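Local coordinates for protein fructose-bisphosphate aldolase class I (Thermoproteus tenax, PDB 1W8S) that belongs to the DeoC/LacD family of class I aldolases and adopts a TIM-barrel fold, five chains forming the assembly, at residues Tyr69-Asn80 / Ala101-Thr112. The protein carries 2 engineered substitutions. Residues are numbered along the deposited sequence; the frame is centred on the assembly and turned at random. Where two conformers were deposited one is given.
Sequences YDGSVPLILKLN and AVSLGASAVGYT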
# COMPACT_ATOMS: atom_id res chain seq x y z
N TYR E 69 27.81 10.57 -15.78
CA TYR E 69 27.42 11.85 -16.34
C TYR E 69 28.45 12.89 -16.01
O TYR E 69 28.88 12.99 -14.86
CB TYR E 69 26.06 12.33 -15.85
CG TYR E 69 25.63 13.58 -16.56
CD1 TYR E 69 25.50 13.60 -17.96
CD2 TYR E 69 25.38 14.75 -15.86
CE1 TYR E 69 25.09 14.74 -18.63
CE2 TYR E 69 24.99 15.91 -16.52
CZ TYR E 69 24.82 15.91 -17.89
OH TYR E 69 24.42 17.09 -18.48
N ASP E 70 28.85 13.63 -17.03
CA ASP E 70 30.00 14.54 -16.99
C ASP E 70 29.62 15.97 -17.42
O ASP E 70 30.49 16.81 -17.68
CB ASP E 70 31.13 13.98 -17.87
CG ASP E 70 30.79 13.98 -19.36
OD1 ASP E 70 29.64 14.30 -19.78
OD2 ASP E 70 31.64 13.64 -20.20
N GLY E 71 28.32 16.24 -17.54
CA GLY E 71 27.85 17.58 -17.86
C GLY E 71 27.94 18.03 -19.32
O GLY E 71 27.56 19.15 -19.63
N SER E 72 28.36 17.14 -20.22
CA SER E 72 28.75 17.52 -21.57
C SER E 72 27.60 17.66 -22.59
O SER E 72 27.75 18.29 -23.63
CB SER E 72 29.79 16.54 -22.10
OG SER E 72 29.24 15.23 -22.23
N VAL E 73 26.47 17.03 -22.28
CA VAL E 73 25.26 17.08 -23.08
C VAL E 73 24.11 17.13 -22.05
O VAL E 73 24.18 16.43 -21.06
CB VAL E 73 25.14 15.79 -23.92
CG1 VAL E 73 23.86 15.73 -24.66
CG2 VAL E 73 26.28 15.73 -24.92
N PRO E 74 23.08 17.92 -22.26
CA PRO E 74 21.95 17.92 -21.31
C PRO E 74 21.38 16.53 -20.99
O PRO E 74 21.30 15.65 -21.85
CB PRO E 74 20.90 18.78 -22.01
CG PRO E 74 21.67 19.66 -22.94
CD PRO E 74 22.88 18.89 -23.35
N LEU E 75 21.00 16.34 -19.74
CA LEU E 75 20.59 15.04 -19.23
C LEU E 75 19.10 15.05 -18.88
O LEU E 75 18.65 15.95 -18.21
CB LEU E 75 21.40 14.71 -17.99
CG LEU E 75 20.91 13.59 -17.10
CD1 LEU E 75 21.00 12.26 -17.81
CD2 LEU E 75 21.72 13.57 -15.81
N ILE E 76 18.39 14.02 -19.35
CA ILE E 76 17.05 13.69 -18.92
C ILE E 76 17.23 12.45 -18.04
O ILE E 76 17.70 11.41 -18.51
CB ILE E 76 16.15 13.39 -20.10
CG1 ILE E 76 16.13 14.59 -21.04
CG2 ILE E 76 14.74 13.04 -19.63
CD1 ILE E 76 15.23 14.41 -22.27
N LEU E 77 16.92 12.60 -16.76
CA LEU E 77 16.99 11.49 -15.79
C LEU E 77 15.68 10.72 -15.82
O LEU E 77 14.60 11.24 -15.47
CB LEU E 77 17.32 12.03 -14.42
CG LEU E 77 17.88 11.15 -13.32
CD1 LEU E 77 17.20 9.84 -13.22
CD2 LEU E 77 19.34 10.95 -13.58
N LYS E 78 15.76 9.50 -16.33
CA LYS E 78 14.66 8.56 -16.39
C LYS E 78 14.44 7.99 -15.00
O LYS E 78 15.30 7.28 -14.48
CB LYS E 78 15.05 7.41 -17.33
CG LYS E 78 14.02 6.30 -17.48
CD LYS E 78 12.69 6.86 -17.79
CE LYS E 78 11.68 5.78 -18.20
NZ LYS E 78 11.89 4.49 -17.58
N LEU E 79 13.33 8.37 -14.37
CA LEU E 79 13.14 8.13 -12.93
C LEU E 79 12.68 6.72 -12.58
O LEU E 79 13.02 6.22 -11.52
CB LEU E 79 12.15 9.12 -12.29
CG LEU E 79 12.53 10.59 -12.39
CD1 LEU E 79 11.30 11.42 -12.11
CD2 LEU E 79 13.61 10.91 -11.41
N ASN E 80 11.88 6.10 -13.45
CA ASN E 80 11.36 4.78 -13.15
C ASN E 80 12.07 3.76 -14.01
O ASN E 80 13.01 4.09 -14.70
CB ASN E 80 9.82 4.66 -13.18
CG ASN E 80 9.16 5.13 -14.48
OD1 ASN E 80 9.79 5.74 -15.35
ND2 ASN E 80 7.85 4.90 -14.58
N ALA E 101 17.57 13.79 -8.84
CA ALA E 101 17.86 14.09 -10.26
C ALA E 101 18.53 15.45 -10.45
O ALA E 101 19.48 15.60 -11.23
CB ALA E 101 16.60 14.00 -11.08
N VAL E 102 18.01 16.45 -9.73
CA VAL E 102 18.62 17.74 -9.70
C VAL E 102 20.06 17.64 -9.25
O VAL E 102 20.96 18.17 -9.92
CB VAL E 102 17.82 18.70 -8.81
CG1 VAL E 102 18.61 19.98 -8.58
CG2 VAL E 102 16.49 19.01 -9.51
N SER E 103 20.30 16.93 -8.14
CA SER E 103 21.67 16.73 -7.65
C SER E 103 22.61 15.99 -8.66
O SER E 103 23.82 16.22 -8.67
CB SER E 103 21.67 15.99 -6.30
OG SER E 103 23.01 15.78 -5.83
N LEU E 104 22.02 15.17 -9.51
CA LEU E 104 22.72 14.38 -10.52
C LEU E 104 22.99 15.15 -11.83
O LEU E 104 23.65 14.63 -12.74
CB LEU E 104 21.94 13.08 -10.76
CG LEU E 104 22.03 12.05 -9.63
CD1 LEU E 104 21.14 10.88 -9.89
CD2 LEU E 104 23.45 11.58 -9.40
N GLY E 105 22.50 16.39 -11.90
CA GLY E 105 22.77 17.29 -13.01
C GLY E 105 21.74 17.25 -14.11
O GLY E 105 21.98 17.76 -15.20
N ALA E 106 20.58 16.68 -13.82
CA ALA E 106 19.49 16.59 -14.79
C ALA E 106 18.97 17.97 -15.16
O ALA E 106 18.87 18.82 -14.30
CB ALA E 106 18.36 15.75 -14.23
N SER E 107 18.63 18.16 -16.44
CA SER E 107 17.89 19.32 -16.93
C SER E 107 16.42 19.03 -17.17
O SER E 107 15.64 19.94 -17.44
CB SER E 107 18.46 19.78 -18.27
OG SER E 107 19.74 20.29 -18.10
N ALA E 108 16.07 17.76 -17.16
CA ALA E 108 14.68 17.32 -17.15
C ALA E 108 14.59 15.93 -16.53
O ALA E 108 15.62 15.26 -16.29
CB ALA E 108 14.13 17.28 -18.55
N VAL E 109 13.37 15.51 -16.26
CA VAL E 109 13.09 14.17 -15.77
C VAL E 109 12.11 13.47 -16.69
O VAL E 109 11.25 14.11 -17.33
CB VAL E 109 12.58 14.12 -14.31
CG1 VAL E 109 13.70 14.50 -13.34
CG2 VAL E 109 11.36 14.98 -14.11
N GLY E 110 12.26 12.16 -16.74
CA GLY E 110 11.39 11.30 -17.52
C GLY E 110 10.71 10.27 -16.67
O GLY E 110 11.24 9.77 -15.69
N TYR E 111 9.50 9.92 -17.06
CA TYR E 111 8.70 8.93 -16.34
C TYR E 111 7.80 8.16 -17.31
O TYR E 111 7.03 8.77 -18.07
CB TYR E 111 7.85 9.57 -15.23
CG TYR E 111 7.21 8.59 -14.28
CD1 TYR E 111 7.89 8.13 -13.17
CD2 TYR E 111 5.87 8.14 -14.46
CE1 TYR E 111 7.29 7.24 -12.26
CE2 TYR E 111 5.29 7.26 -13.60
CZ TYR E 111 5.99 6.79 -12.51
OH TYR E 111 5.38 5.92 -11.64
N THR E 112 7.93 6.85 -17.30
CA THR E 112 7.09 5.97 -18.14
C THR E 112 5.76 5.66 -17.51
O THR E 112 5.67 5.33 -16.31
CB THR E 112 7.86 4.68 -18.45
OG1 THR E 112 9.01 5.01 -19.23
CG2 THR E 112 7.04 3.79 -19.37
O HOH W 1 21.66 18.49 -17.75
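Asn80 reaches across to Tyr111 and Thr112, its side-chain amide bonding to both the N-H and the carbonyl of Thr112. Its CB lies 3.7 Å from CE1 of the Tyr111 ring; CG then passes over CD1 of the same ring. Beyond CG, OD1 takes the N-H of Thr112 on a lone pair (2.9 Å from OD1 to Thr112 N), and ND2 donates a hydrogen bond to the Thr112 carbonyl, 2.8 Å from ND2 to Thr112 O. With chi1 at 54°, CG sits between the backbone N and the carbonyl carbon, and the amide is laid almost flat on the ring, the planes 12° apart and ND2 over the ring centre. A further bond from ND2 to Ser92 O helps to fix the amide, while Tyr111 OH is held by Glu126. The two bonds between the Asn80 amide and Thr112 continue the pairing of neighbouring parallel strands of the TIM barrel, 75-78 and 108-112, where Leu77 N binds Ala108 O, Gly110 N binds Leu77 O, and Leu79 N meets Gly110 O nearly straight on (2.8 Å, 174°). On the sheet face carrying Leu77 and Val109, Leu77 CG packs 3.8 Å from Ala101 CB; Leu79 CD1 lies 3.7 Å from Val109 CB. At the other end, Leu75 O accepts from Ser107 N at 2.8 Å, and one water joins Tyr69 OH, Leu75 N, Gly105 O and Ser107 OG.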